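Long-range contacts in bacterial leucyl aminopeptidase (Legionella pneumophila, PDB 6ESL), which probably removes N-terminal residues, leucine in particular, from peptides as a secreted zinc-dependent aminopeptidase of peptidase family M28: residues Y171-T176 with V236-K241; V181-Y186 with Y253-R258; I206-D211 with S225-I230; T301-R306 with C329-S334. All coordinates share one frame; numbering follows the deposited sequence.

Overall arrangement
The four contacts are spread over the catalytic fold, a mixed sheet flanked by helices. Interaction 1 lies at the far end of helix 220-239, about 19 Å between centres from interaction 3, which sets the same helix against strand 203-209. Interaction 2 crosses interaction 1 along the chain, and the segments of interaction 3 fall between those of both. Interactions 2 and 3 touch: strand 248-253, which leads into 253-258, pairs in parallel with strand 203-209, and each contact carries one zinc ligand, Glu257 and His209, on different ions of the pair. Interaction 4 follows later and brings its 329-334 loop against Glu256 and near His209. Interactions 2 and 4 also meet the second subunit.

Interaction 1: Y171-T176 with V236-K241; sequences YGRTDT and VILSSK
Apolar packing joins Tyr171 to Ser239 and Leu238. The methylene of Ser239 lies over one face of the Tyr171 ring in a CH-pi contact, CB standing 3.7 Å from the ring centroid and 16° off the ring normal. Further along, Thr176 CG2 meets Leu238 CD2 at 3.5 Å, the two side chains crossing at about a right angle, while the aliphatic part of Arg173 runs past Leu238.

Polar contacts centre on Arg173. Its CG is anti to the backbone N (chi1 -167°) and the chain bends at chi2, which brings the guanidinium to the end of the helix. There NH1 donates to Ser240 O at 3.1 Å; this oxygen is near the guanidinium plane, but the donor sits well above the carbonyl plane. NH1 also bonds to Thr242 O, so one nitrogen holds two carbonyls where the helix has ended. The same guanidinium grips Asp175 side-on in a salt bridge, NE to OD1 at 2.7 Å and NH2 to OD2 at 3.0 Å, which fixes its rotation. Ser240 OG donates a hydrogen bond back to Ile237 O at 2.7 Å, an oxygen that also accepts from Ser240 N. Tyr171 OH is bonded to Arg235.

Gly172, with positive phi, closes helix 151-170 in a Schellman motif. The contact ties the loop before strand 176-183 to the C-terminal end of helix 220-239, with Leu238 also packed on Phe164 and Met167 of helix 151-170 and Ile195 of strand 188-195.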
loop_
_atom_site.group_PDB
_atom_site.type_symbol
_atom_site.label_atom_id
_atom_site.label_comp_id
_atom_site.label_asym_id
_atom_site.label_seq_id
_atom_site.Cartn_x
_atom_site.Cartn_y
_atom_site.Cartn_z
ATOM N N TYR B 171 4.831 -27.231 27.669
ATOM C CA TYR B 171 4.430 -26.029 28.412
ATOM C C TYR B 171 3.078 -26.110 29.133
ATOM O O TYR B 171 2.665 -25.163 29.830
ATOM C CB TYR B 171 4.518 -24.778 27.457
ATOM C CG TYR B 171 5.933 -24.661 26.854
ATOM C CD1 TYR B 171 7.021 -24.340 27.659
ATOM C CD2 TYR B 171 6.197 -24.963 25.533
ATOM C CE1 TYR B 171 8.329 -24.287 27.167
ATOM C CE2 TYR B 171 7.501 -24.931 25.036
ATOM C CZ TYR B 171 8.568 -24.569 25.856
ATOM O OH TYR B 171 9.872 -24.504 25.400
ATOM N N GLY B 172 2.390 -27.255 29.015
ATOM C CA GLY B 172 1.033 -27.382 29.569
ATOM C C GLY B 172 0.012 -26.449 28.929
ATOM O O GLY B 172 -0.927 -25.964 29.566
ATOM N N ARG B 173 0.162 -26.191 27.641
ATOM C CA ARG B 173 -0.864 -25.435 26.929
ATOM C C ARG B 173 -1.952 -26.476 26.596
ATOM O O ARG B 173 -1.645 -27.506 25.974
ATOM C CB ARG B 173 -0.264 -24.768 25.685
ATOM C CG ARG B 173 -1.173 -23.734 25.092
ATOM C CD ARG B 173 -1.091 -22.344 25.723
ATOM N NE ARG B 173 -2.225 -21.577 25.215
ATOM C CZ ARG B 173 -2.416 -20.251 25.286
ATOM N NH1 ARG B 173 -1.499 -19.424 25.803
ATOM N NH2 ARG B 173 -3.539 -19.723 24.778
ATOM N N THR B 174 -3.187 -26.243 27.053
ATOM C CA THR B 174 -4.297 -27.234 26.937
ATOM C C THR B 174 -5.350 -26.812 25.902
ATOM O O THR B 174 -6.299 -27.534 25.694
ATOM C CB THR B 174 -5.082 -27.401 28.275
ATOM O OG1 THR B 174 -5.777 -26.176 28.529
ATOM C CG2 THR B 174 -4.175 -27.725 29.444
ATOM N N ASP B 175 -5.184 -25.681 25.228
ATOM C CA ASP B 175 -6.230 -25.200 24.321
ATOM C C ASP B 175 -5.775 -25.345 22.830
ATOM O O ASP B 175 -6.206 -24.592 21.963
ATOM C CB ASP B 175 -6.691 -23.771 24.710
ATOM C CG ASP B 175 -5.611 -22.677 24.459
ATOM O OD1 ASP B 175 -4.398 -23.035 24.396
ATOM O OD2 ASP B 175 -5.997 -21.462 24.350
ATOM N N THR B 176 -4.933 -26.346 22.582
ATOM C CA THR B 176 -4.360 -26.581 21.285
ATOM C C THR B 176 -4.918 -27.803 20.562
ATOM O O THR B 176 -5.495 -28.694 21.158
ATOM C CB THR B 176 -2.796 -26.727 21.272
ATOM O OG1 THR B 176 -2.350 -27.795 22.093
ATOM C CG2 THR B 176 -2.114 -25.437 21.591
ATOM N N VAL B 236 6.935 -19.806 21.450
ATOM C CA VAL B 236 6.775 -18.663 22.353
ATOM C C VAL B 236 5.305 -18.466 22.767
ATOM O O VAL B 236 5.015 -18.254 23.944
ATOM C CB VAL B 236 7.412 -17.348 21.759
ATOM C CG1 VAL B 236 7.023 -16.146 22.586
ATOM C CG2 VAL B 236 8.960 -17.479 21.631
ATOM N N ILE B 237 4.380 -18.547 21.821
ATOM C CA ILE B 237 2.947 -18.444 22.160
ATOM C C ILE B 237 2.503 -19.636 23.050
ATOM O O ILE B 237 1.776 -19.454 24.037
ATOM C CB ILE B 237 2.094 -18.457 20.885
ATOM C CG1 ILE B 237 2.528 -17.345 19.917
ATOM C CG2 ILE B 237 0.635 -18.214 21.219
ATOM C CD1 ILE B 237 2.724 -15.983 20.561
ATOM N N LEU B 238 2.976 -20.837 22.708
ATOM C CA LEU B 238 2.615 -22.046 23.483
ATOM C C LEU B 238 3.073 -21.973 24.913
ATOM O O LEU B 238 2.430 -22.590 25.777
ATOM C CB LEU B 238 3.235 -23.292 22.884
ATOM C CG LEU B 238 2.629 -23.774 21.586
ATOM C CD1 LEU B 238 3.498 -24.891 21.056
ATOM C CD2 LEU B 238 1.176 -24.186 21.799
ATOM N N SER B 239 4.219 -21.300 25.151
ATOM C CA SER B 239 4.806 -21.150 26.490
ATOM C C SER B 239 4.198 -19.935 27.219
ATOM O O SER B 239 4.402 -19.769 28.403
ATOM C CB SER B 239 6.332 -21.040 26.405
ATOM O OG SER B 239 6.693 -19.775 25.888
ATOM N N SER B 240 3.408 -19.105 26.565
ATOM C CA SER B 240 2.732 -18.072 27.335
ATOM C C SER B 240 1.444 -18.606 28.027
ATOM O O SER B 240 0.897 -19.662 27.676
ATOM C CB SER B 240 2.452 -16.850 26.483
ATOM O OG SER B 240 1.570 -17.158 25.453
ATOM N N LYS B 241 0.979 -17.832 28.997
ATOM C CA LYS B 241 -0.177 -18.129 29.779
ATOM C C LYS B 241 -1.340 -17.232 29.409
ATOM O O LYS B 241 -2.381 -17.307 30.044
ATOM C CB LYS B 241 0.178 -17.890 31.232
ATOM C CG LYS B 241 1.494 -18.483 31.664
ATOM C CD LYS B 241 1.436 -19.999 31.782
ATOM C CE LYS B 241 2.731 -20.516 32.413
ATOM N NZ LYS B 241 2.593 -21.926 32.819
#

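Interaction 2: V181-Y186 with Y253-R258; sequences VKTGWY and YAAEER. With ZN (zinc ion), chain E.
The ring of Tyr186 carries the Ala255 methyl over one face, CB lying 4.4 Å from CG, and the indole NE1 of Trp185 over the opposite face, near the rim, while the guanidinium of Arg258 comes to the hydroxyl edge. The two flat groups are turned 63° apart, yet the hydroxyl oxygen stays close to the guanidinium plane. Arg258 NE therefore reaches Tyr186 OH in a fairly straight hydrogen bond of 2.8 Å (160°), and NH2 adds a weak one at 3.4 Å. Bends at chi2 and chi3 lay the arginine's CB and CG against the phenol, CG within 3.6 Å of Tyr186 CE1.

Thr183 packs its OG1 on Ala254 CB at 3.7 Å and its CG2 on Ala255 CB at 4.0 Å, while OG1 bonds to Gln188 O.

Glu257, next to Arg258, binds one zinc ion through OE2 at a rather long 2.6 Å, and Asp222 binds the same metal. Glu22 of the second subunit makes a salt bridge to Arg258 NH2 and a hydrogen bond to Tyr186 OH, forming one polar cluster. The carboxylate probably offsets the arginine's charge, and the phenol, accepting from Arg258, links this dimer contact to the loop carrying a zinc ligand.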
loop_
_atom_site.group_PDB
_atom_site.type_symbol
_atom_site.label_atom_id
_atom_site.label_comp_id
_atom_site.label_asym_id
_atom_site.label_seq_id
_atom_site.Cartn_x
_atom_site.Cartn_y
_atom_site.Cartn_z
ATOM N N VAL B 181 -4.645 -31.308 6.647
ATOM C CA VAL B 181 -5.501 -31.118 5.513
ATOM C C VAL B 181 -4.881 -31.780 4.302
ATOM O O VAL B 181 -3.795 -31.429 3.875
ATOM C CB VAL B 181 -5.707 -29.639 5.230
ATOM C CG1 VAL B 181 -6.580 -29.471 3.971
ATOM C CG2 VAL B 181 -6.391 -28.978 6.418
ATOM N N LYS B 182 -5.606 -32.727 3.727
ATOM C CA LYS B 182 -5.175 -33.424 2.533
ATOM C C LYS B 182 -4.946 -32.542 1.283
ATOM O O LYS B 182 -5.459 -31.416 1.147
ATOM C CB LYS B 182 -6.102 -34.622 2.250
ATOM C CG LYS B 182 -5.976 -35.685 3.301
ATOM C CD LYS B 182 -6.924 -36.834 2.995
ATOM C CE LYS B 182 -6.795 -37.920 4.023
ATOM N NZ LYS B 182 -7.772 -38.993 3.666
ATOM N N THR B 183 -4.089 -33.074 0.420
ATOM C CA THR B 183 -3.556 -32.324 -0.734
ATOM C C THR B 183 -3.886 -33.018 -2.072
ATOM O O THR B 183 -3.029 -33.147 -2.921
ATOM C CB THR B 183 -2.054 -32.220 -0.573
ATOM O OG1 THR B 183 -1.732 -31.897 0.798
ATOM C CG2 THR B 183 -1.545 -31.080 -1.467
ATOM N N GLY B 184 -5.073 -33.591 -2.189
ATOM C CA GLY B 184 -5.385 -34.431 -3.356
ATOM C C GLY B 184 -4.378 -35.524 -3.678
ATOM O O GLY B 184 -4.076 -36.337 -2.832
ATOM N N TRP B 185 -3.931 -35.589 -4.936
ATOM C CA TRP B 185 -3.050 -36.673 -5.329
ATOM C C TRP B 185 -1.719 -36.572 -4.646
ATOM O O TRP B 185 -0.962 -37.518 -4.603
ATOM C CB TRP B 185 -3.105 -36.896 -6.922
ATOM C CG TRP B 185 -2.011 -36.143 -7.463
ATOM C CD1 TRP B 185 -1.921 -34.797 -7.464
ATOM C CD2 TRP B 185 -0.757 -36.638 -7.941
ATOM N NE1 TRP B 185 -0.711 -34.402 -7.938
ATOM C CE2 TRP B 185 0.034 -35.513 -8.244
ATOM C CE3 TRP B 185 -0.222 -37.914 -8.164
ATOM C CZ2 TRP B 185 1.323 -35.616 -8.756
ATOM C CZ3 TRP B 185 1.076 -38.017 -8.680
ATOM C CH2 TRP B 185 1.828 -36.871 -8.968
ATOM N N TYR B 186 -1.379 -35.401 -4.108
ATOM C CA TYR B 186 -0.101 -35.270 -3.440
ATOM C C TYR B 186 -0.142 -35.957 -2.091
ATOM O O TYR B 186 -1.062 -35.712 -1.289
ATOM C CB TYR B 186 0.272 -33.793 -3.220
ATOM C CG TYR B 186 0.557 -33.075 -4.516
ATOM C CD1 TYR B 186 1.809 -33.148 -5.118
ATOM C CD2 TYR B 186 -0.437 -32.366 -5.165
ATOM C CE1 TYR B 186 2.057 -32.588 -6.375
ATOM C CE2 TYR B 186 -0.192 -31.706 -6.370
ATOM C CZ TYR B 186 1.105 -31.829 -6.973
ATOM O OH TYR B 186 1.371 -31.253 -8.219
ATOM N N TYR B 253 2.179 -25.272 4.938
ATOM C CA TYR B 253 1.487 -25.743 3.791
ATOM C C TYR B 253 2.305 -26.770 3.025
ATOM O O TYR B 253 3.476 -26.612 2.903
ATOM C CB TYR B 253 1.203 -24.550 2.816
ATOM C CG TYR B 253 0.519 -23.419 3.460
ATOM C CD1 TYR B 253 -0.879 -23.500 3.777
ATOM C CD2 TYR B 253 1.189 -22.233 3.724
ATOM C CE1 TYR B 253 -1.545 -22.402 4.303
ATOM C CE2 TYR B 253 0.555 -21.171 4.363
ATOM C CZ TYR B 253 -0.796 -21.251 4.627
ATOM O OH TYR B 253 -1.415 -20.187 5.205
ATOM N N ALA B 254 1.630 -27.778 2.485
ATOM C CA ALA B 254 2.188 -28.710 1.547
ATOM C C ALA B 254 2.214 -28.102 0.141
ATOM O O ALA B 254 1.379 -27.229 -0.183
ATOM C CB ALA B 254 1.277 -29.945 1.494
ATOM N N ALA B 255 3.155 -28.592 -0.689
ATOM C CA ALA B 255 3.033 -28.467 -2.106
ATOM C C ALA B 255 2.908 -27.007 -2.614
ATOM O O ALA B 255 2.244 -26.733 -3.627
ATOM C CB ALA B 255 1.839 -29.339 -2.633
ATOM N N GLU B 256 3.548 -26.070 -1.948
ATOM C CA GLU B 256 3.638 -24.713 -2.410
ATOM C C GLU B 256 4.337 -24.622 -3.768
ATOM O O GLU B 256 3.877 -23.852 -4.635
ATOM C CB GLU B 256 4.237 -23.799 -1.398
ATOM C CG GLU B 256 4.129 -22.310 -1.726
ATOM C CD GLU B 256 5.224 -21.787 -2.667
ATOM O OE1 GLU B 256 6.193 -22.572 -2.951
ATOM O OE2 GLU B 256 4.994 -20.698 -3.308
ATOM N N GLU B 257 5.373 -25.481 -3.972
ATOM C CA GLU B 257 6.198 -25.401 -5.177
ATOM C C GLU B 257 5.466 -25.991 -6.363
ATOM O O GLU B 257 5.929 -25.913 -7.478
ATOM C CB GLU B 257 7.480 -26.166 -4.979
ATOM C CG GLU B 257 8.400 -25.607 -3.885
ATOM C CD GLU B 257 9.056 -24.285 -4.251
ATOM O OE1 GLU B 257 8.793 -23.755 -5.329
ATOM O OE2 GLU B 257 9.815 -23.852 -3.400
ATOM N N ARG B 258 4.286 -26.604 -6.126
ATOM C CA ARG B 258 3.432 -27.183 -7.219
ATOM C C ARG B 258 2.377 -26.192 -7.664
ATOM O O ARG B 258 1.517 -26.532 -8.472
ATOM C CB ARG B 258 2.787 -28.486 -6.792
ATOM C CG ARG B 258 3.854 -29.478 -6.172
ATOM C CD ARG B 258 4.829 -29.980 -7.241
ATOM N NE ARG B 258 4.130 -30.598 -8.324
ATOM C CZ ARG B 258 4.726 -31.179 -9.382
ATOM N NH1 ARG B 258 6.065 -31.315 -9.460
ATOM N NH2 ARG B 258 3.988 -31.804 -10.287
HETATM ZN ZN ZN E . 9.450 -21.327 -3.586
#

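Interaction 3: I206-D211 with S225-I230; sequences IGAHMD and SGSSSI. With ZN (zinc ion), chain F.
Ala208 fits against the helix backbone at Gly226 and Ser227: its CB lies 3.7 Å from Gly226 C and 3.6 Å from Ser227 N. Small residues meet here, and the CA atoms of Ala208 and Ser227 are 5.2 Å apart. Ile230 has its CG1 set between backbone N and carbonyl carbon (chi1 70°), and CD1 then reaches Ala208 CB at 3.7 Å and the backbone of Gly207. Its other branch, CG2, meets Ile206 CG2 at 3.5 Å, the two isoleucines sliding past each other in opposite directions. Ser227 OG sits close to His209 O at a poor angle for bonding; its hydrogen bond goes instead to Asp223 O, within the helix.

In the next shell, His209, whose CB points away from the helix, brings its imidazole to the metal. NE2 binds a zinc ion at 2.2 Å, alongside a water, and Asp222 and Asp284 complete the protein ligands. ND1 donates to Asp211 OD1 at 2.9 Å in a bent bond that comes from above the carboxylate plane; it probably helps to fix the ring's rotation. Asp211 is steadied in turn through OD2 by the backbone N of Glu257, a residue whose carboxylate binds the second zinc ion.

Strand 203-209 and helix 220-239 belong to a beta-alpha-beta unit with strand 248-253; the axes of 206-209 and 225-230 approach to 7.0 Å and run 147° to each other. A metal-binding histidine at the end of a sheet strand, beside a carboxylate that bridges two zinc ions, is characteristic of the co-catalytic site of M28 aminopeptidases.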
loop_
_atom_site.group_PDB
_atom_site.type_symbol
_atom_site.label_atom_id
_atom_site.label_comp_id
_atom_site.label_asym_id
_atom_site.label_seq_id
_atom_site.Cartn_x
_atom_site.Cartn_y
_atom_site.Cartn_z
ATOM N N ILE B 206 -0.651 -17.663 10.759
ATOM C CA ILE B 206 0.741 -17.502 10.441
ATOM C C ILE B 206 1.184 -18.720 9.698
ATOM O O ILE B 206 1.083 -19.793 10.207
ATOM C CB ILE B 206 1.585 -17.348 11.708
ATOM C CG1 ILE B 206 1.242 -16.080 12.449
ATOM C CG2 ILE B 206 3.055 -17.331 11.394
ATOM C CD1 ILE B 206 0.332 -16.293 13.613
ATOM N N GLY B 207 1.742 -18.549 8.514
ATOM C CA GLY B 207 2.131 -19.669 7.688
ATOM C C GLY B 207 3.506 -19.651 7.103
ATOM O O GLY B 207 4.177 -18.593 7.070
ATOM N N ALA B 208 3.854 -20.790 6.532
ATOM C CA ALA B 208 5.096 -21.042 5.787
ATOM C C ALA B 208 4.828 -22.331 4.982
ATOM O O ALA B 208 3.883 -23.077 5.323
ATOM C CB ALA B 208 6.247 -21.317 6.802
ATOM N N HIS B 209 5.666 -22.673 4.057
ATOM C CA HIS B 209 5.521 -23.874 3.294
ATOM C C HIS B 209 6.636 -24.833 3.634
ATOM O O HIS B 209 7.716 -24.433 3.771
ATOM C CB HIS B 209 5.314 -23.645 1.801
ATOM C CG HIS B 209 6.480 -23.157 1.033
ATOM N ND1 HIS B 209 7.340 -23.979 0.378
ATOM C CD2 HIS B 209 6.881 -21.906 0.738
ATOM C CE1 HIS B 209 8.233 -23.262 -0.259
ATOM N NE2 HIS B 209 7.977 -22.008 -0.038
ATOM N N MET B 210 6.324 -26.119 3.660
ATOM C CA MET B 210 7.239 -27.095 4.216
ATOM C C MET B 210 8.053 -27.758 3.083
ATOM O O MET B 210 9.044 -28.515 3.350
ATOM C CB MET B 210 6.425 -28.182 4.982
ATOM C CG MET B 210 5.632 -29.142 4.110
ATOM S SD MET B 210 4.926 -30.461 5.128
ATOM C CE MET B 210 3.542 -29.715 5.906
ATOM N N ASP B 211 7.598 -27.593 1.849
ATOM C CA ASP B 211 8.095 -28.360 0.729
ATOM C C ASP B 211 9.246 -27.740 -0.053
ATOM O O ASP B 211 9.582 -26.573 0.131
ATOM C CB ASP B 211 6.947 -28.741 -0.247
ATOM C CG ASP B 211 6.381 -27.520 -0.985
ATOM O OD1 ASP B 211 6.134 -26.523 -0.305
ATOM O OD2 ASP B 211 6.177 -27.621 -2.220
ATOM N N SER B 225 13.721 -21.822 6.176
ATOM C CA SER B 225 13.905 -20.644 7.029
ATOM C C SER B 225 12.562 -20.176 7.560
ATOM O O SER B 225 12.400 -19.994 8.764
ATOM C CB SER B 225 14.631 -19.558 6.249
ATOM O OG SER B 225 13.870 -19.103 5.106
ATOM N N GLY B 226 11.589 -19.981 6.711
ATOM C CA GLY B 226 10.310 -19.528 7.199
ATOM C C GLY B 226 9.640 -20.544 8.109
ATOM O O GLY B 226 9.056 -20.188 9.150
ATOM N N SER B 227 9.687 -21.795 7.673
ATOM C CA SER B 227 9.095 -22.906 8.475
ATOM C C SER B 227 9.685 -22.926 9.910
ATOM O O SER B 227 8.955 -23.152 10.906
ATOM C CB SER B 227 9.394 -24.194 7.762
ATOM O OG SER B 227 8.693 -24.360 6.564
ATOM N N SER B 228 10.983 -22.599 10.015
ATOM C CA SER B 228 11.664 -22.603 11.308
ATOM C C SER B 228 11.441 -21.386 12.123
ATOM O O SER B 228 11.307 -21.438 13.362
ATOM C CB SER B 228 13.185 -22.805 11.160
ATOM O OG SER B 228 13.481 -23.985 10.417
ATOM N N SER B 229 11.489 -20.238 11.447
ATOM C CA SER B 229 11.101 -19.013 12.118
ATOM C C SER B 229 9.700 -19.114 12.722
ATOM O O SER B 229 9.516 -18.639 13.819
ATOM C CB SER B 229 11.165 -17.791 11.138
ATOM O OG SER B 229 12.459 -17.455 10.688
ATOM N N ILE B 230 8.699 -19.648 11.987
ATOM C CA ILE B 230 7.350 -19.694 12.587
ATOM C C ILE B 230 7.230 -20.793 13.671
ATOM O O ILE B 230 6.412 -20.667 14.582
ATOM C CB ILE B 230 6.176 -19.775 11.583
ATOM C CG1 ILE B 230 6.143 -21.115 10.906
ATOM C CG2 ILE B 230 6.244 -18.595 10.573
ATOM C CD1 ILE B 230 4.814 -21.347 10.229
HETATM ZN ZN ZN F . 9.016 -20.433 -1.094
HETATM O O HOH W 1 9.886 -18.759 -2.204
#

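Interaction 4: T301-R306 with C329-S334; sequences TDYTDR and CGYGCS
Asp302 turns its carboxylate toward the backbone of Cys329 and Gly330 because CG lies between its own backbone N and carbonyl carbon (chi1 69°). Tyr303 instead holds CG anti to the carbonyl carbon (chi1 -53°), and this swings the ring alongside Gly330 and Tyr331.

The carboxylate thus faces two successive amides. Cys329 N donates to OD1 at 3.0 Å on the syn side and nearly straight (169°). Gly330 N is placed at OD2 as well, though the modelled separation is too short for its exact length to be trusted. Ser106 OG of the second subunit also bonds to OD2, and with Cys329 N, donors from both subunits probably help to offset the charge.

Tyr303 CE2 comes to 3.5 Å from Gly330 C, and its OH lies near the plane of the Tyr331 ring, 3.7 Å from Tyr331 CB. That hydroxyl is bonded to Gly104 of the second subunit. Gly330 opens a type II turn ending at Cys333, and the Cys329–Cys333 disulfide closes the same loop covalently.

The contact joins the loop between strand 297-300 and helix 306-320 to the one between strand 324-327 and helix 336-340. Phe348 of strand 346-350 packs on both cysteines.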
loop_
_atom_site.group_PDB
_atom_site.type_symbol
_atom_site.label_atom_id
_atom_site.label_comp_id
_atom_site.label_asym_id
_atom_site.label_seq_id
_atom_site.Cartn_x
_atom_site.Cartn_y
_atom_site.Cartn_z
ATOM N N THR B 301 4.107 -5.968 -2.009
ATOM C CA THR B 301 2.904 -5.224 -2.344
ATOM C C THR B 301 1.960 -5.834 -3.386
ATOM O O THR B 301 0.882 -5.284 -3.624
ATOM C CB THR B 301 3.282 -3.787 -2.737
ATOM O OG1 THR B 301 4.023 -3.810 -3.962
ATOM C CG2 THR B 301 4.152 -3.166 -1.648
ATOM N N ASP B 302 2.346 -6.950 -4.004
ATOM C CA ASP B 302 1.461 -7.599 -4.981
ATOM C C ASP B 302 0.807 -8.820 -4.287
ATOM O O ASP B 302 1.471 -9.566 -3.554
ATOM C CB ASP B 302 2.038 -7.823 -6.361
ATOM C CG ASP B 302 3.105 -8.839 -6.375
ATOM O OD1 ASP B 302 3.619 -9.177 -5.290
ATOM O OD2 ASP B 302 3.432 -9.294 -7.485
ATOM N N TYR B 303 -0.504 -8.969 -4.521
ATOM C CA TYR B 303 -1.374 -10.033 -3.980
ATOM C C TYR B 303 -1.484 -10.028 -2.471
ATOM O O TYR B 303 -1.626 -11.072 -1.829
ATOM C CB TYR B 303 -0.970 -11.401 -4.540
ATOM C CG TYR B 303 -0.939 -11.300 -6.050
ATOM C CD1 TYR B 303 -2.109 -11.406 -6.816
ATOM C CD2 TYR B 303 0.252 -11.056 -6.751
ATOM C CE1 TYR B 303 -2.071 -11.284 -8.182
ATOM C CE2 TYR B 303 0.263 -10.975 -8.128
ATOM C CZ TYR B 303 -0.898 -11.058 -8.836
ATOM O OH TYR B 303 -0.821 -10.966 -10.207
ATOM N N THR B 304 -1.476 -8.824 -1.916
ATOM C CA THR B 304 -1.526 -8.673 -0.480
ATOM C C THR B 304 -2.485 -7.482 -0.127
ATOM O O THR B 304 -2.685 -6.613 -0.931
ATOM C CB THR B 304 -0.171 -8.301 0.113
ATOM O OG1 THR B 304 0.392 -7.164 -0.516
ATOM C CG2 THR B 304 0.866 -9.490 0.007
ATOM N N ASP B 305 -2.943 -7.475 1.098
ATOM C CA ASP B 305 -3.821 -6.466 1.643
ATOM C C ASP B 305 -3.001 -5.270 1.980
ATOM O O ASP B 305 -2.033 -5.333 2.712
ATOM C CB ASP B 305 -4.544 -6.969 2.870
ATOM C CG ASP B 305 -5.510 -5.950 3.452
ATOM O OD1 ASP B 305 -6.550 -5.764 2.811
ATOM O OD2 ASP B 305 -5.210 -5.320 4.541
ATOM N N ARG B 306 -3.434 -4.142 1.443
ATOM C CA ARG B 306 -2.759 -2.886 1.665
ATOM C C ARG B 306 -2.668 -2.453 3.106
ATOM O O ARG B 306 -1.556 -2.133 3.586
ATOM C CB ARG B 306 -3.431 -1.805 0.766
ATOM C CG ARG B 306 -2.981 -0.373 1.095
ATOM C CD ARG B 306 -3.552 0.607 0.108
ATOM N NE ARG B 306 -2.677 1.798 0.062
ATOM C CZ ARG B 306 -2.862 2.828 -0.782
ATOM N NH1 ARG B 306 -3.863 2.813 -1.687
ATOM N NH2 ARG B 306 -2.078 3.889 -0.701
ATOM N N CYS B 329 6.440 -9.618 -6.250
ATOM C CA CYS B 329 6.990 -10.884 -6.672
ATOM C C CYS B 329 6.117 -11.684 -7.649
ATOM O O CYS B 329 6.494 -12.714 -8.087
ATOM C CB CYS B 329 7.341 -11.695 -5.442
ATOM S SG CYS B 329 5.854 -12.194 -4.581
ATOM N N GLY B 330 4.974 -11.164 -8.009
ATOM C CA GLY B 330 4.265 -11.649 -9.161
ATOM C C GLY B 330 3.222 -12.686 -8.833
ATOM O O GLY B 330 3.096 -13.097 -7.711
ATOM N N TYR B 331 2.471 -13.081 -9.851
ATOM C CA TYR B 331 1.372 -14.002 -9.702
ATOM C C TYR B 331 1.837 -15.343 -9.148
ATOM O O TYR B 331 2.819 -15.841 -9.556
ATOM C CB TYR B 331 0.706 -14.221 -11.050
ATOM C CG TYR B 331 -0.459 -15.153 -11.042
ATOM C CD1 TYR B 331 -1.661 -14.779 -10.529
ATOM C CD2 TYR B 331 -0.345 -16.400 -11.569
ATOM C CE1 TYR B 331 -2.732 -15.633 -10.529
ATOM C CE2 TYR B 331 -1.401 -17.253 -11.578
ATOM C CZ TYR B 331 -2.590 -16.865 -11.065
ATOM O OH TYR B 331 -3.620 -17.721 -11.085
ATOM N N GLY B 332 1.097 -15.887 -8.214
ATOM C CA GLY B 332 1.400 -17.181 -7.650
ATOM C C GLY B 332 2.679 -17.210 -6.838
ATOM O O GLY B 332 3.396 -18.155 -6.832
ATOM N N CYS B 333 2.981 -16.096 -6.180
ATOM C CA CYS B 333 4.290 -15.925 -5.559
ATOM C C CYS B 333 4.476 -16.909 -4.410
ATOM O O CYS B 333 5.402 -17.720 -4.408
ATOM C CB CYS B 333 4.463 -14.490 -5.057
ATOM S SG CYS B 333 6.061 -14.158 -4.279
ATOM N N SER B 334 3.578 -16.822 -3.437
ATOM C CA SER B 334 3.556 -17.711 -2.301
ATOM C C SER B 334 2.165 -17.822 -1.722
ATOM O O SER B 334 1.214 -17.288 -2.253
ATOM C CB SER B 334 4.526 -17.235 -1.223
ATOM O OG SER B 334 4.917 -18.252 -0.366
#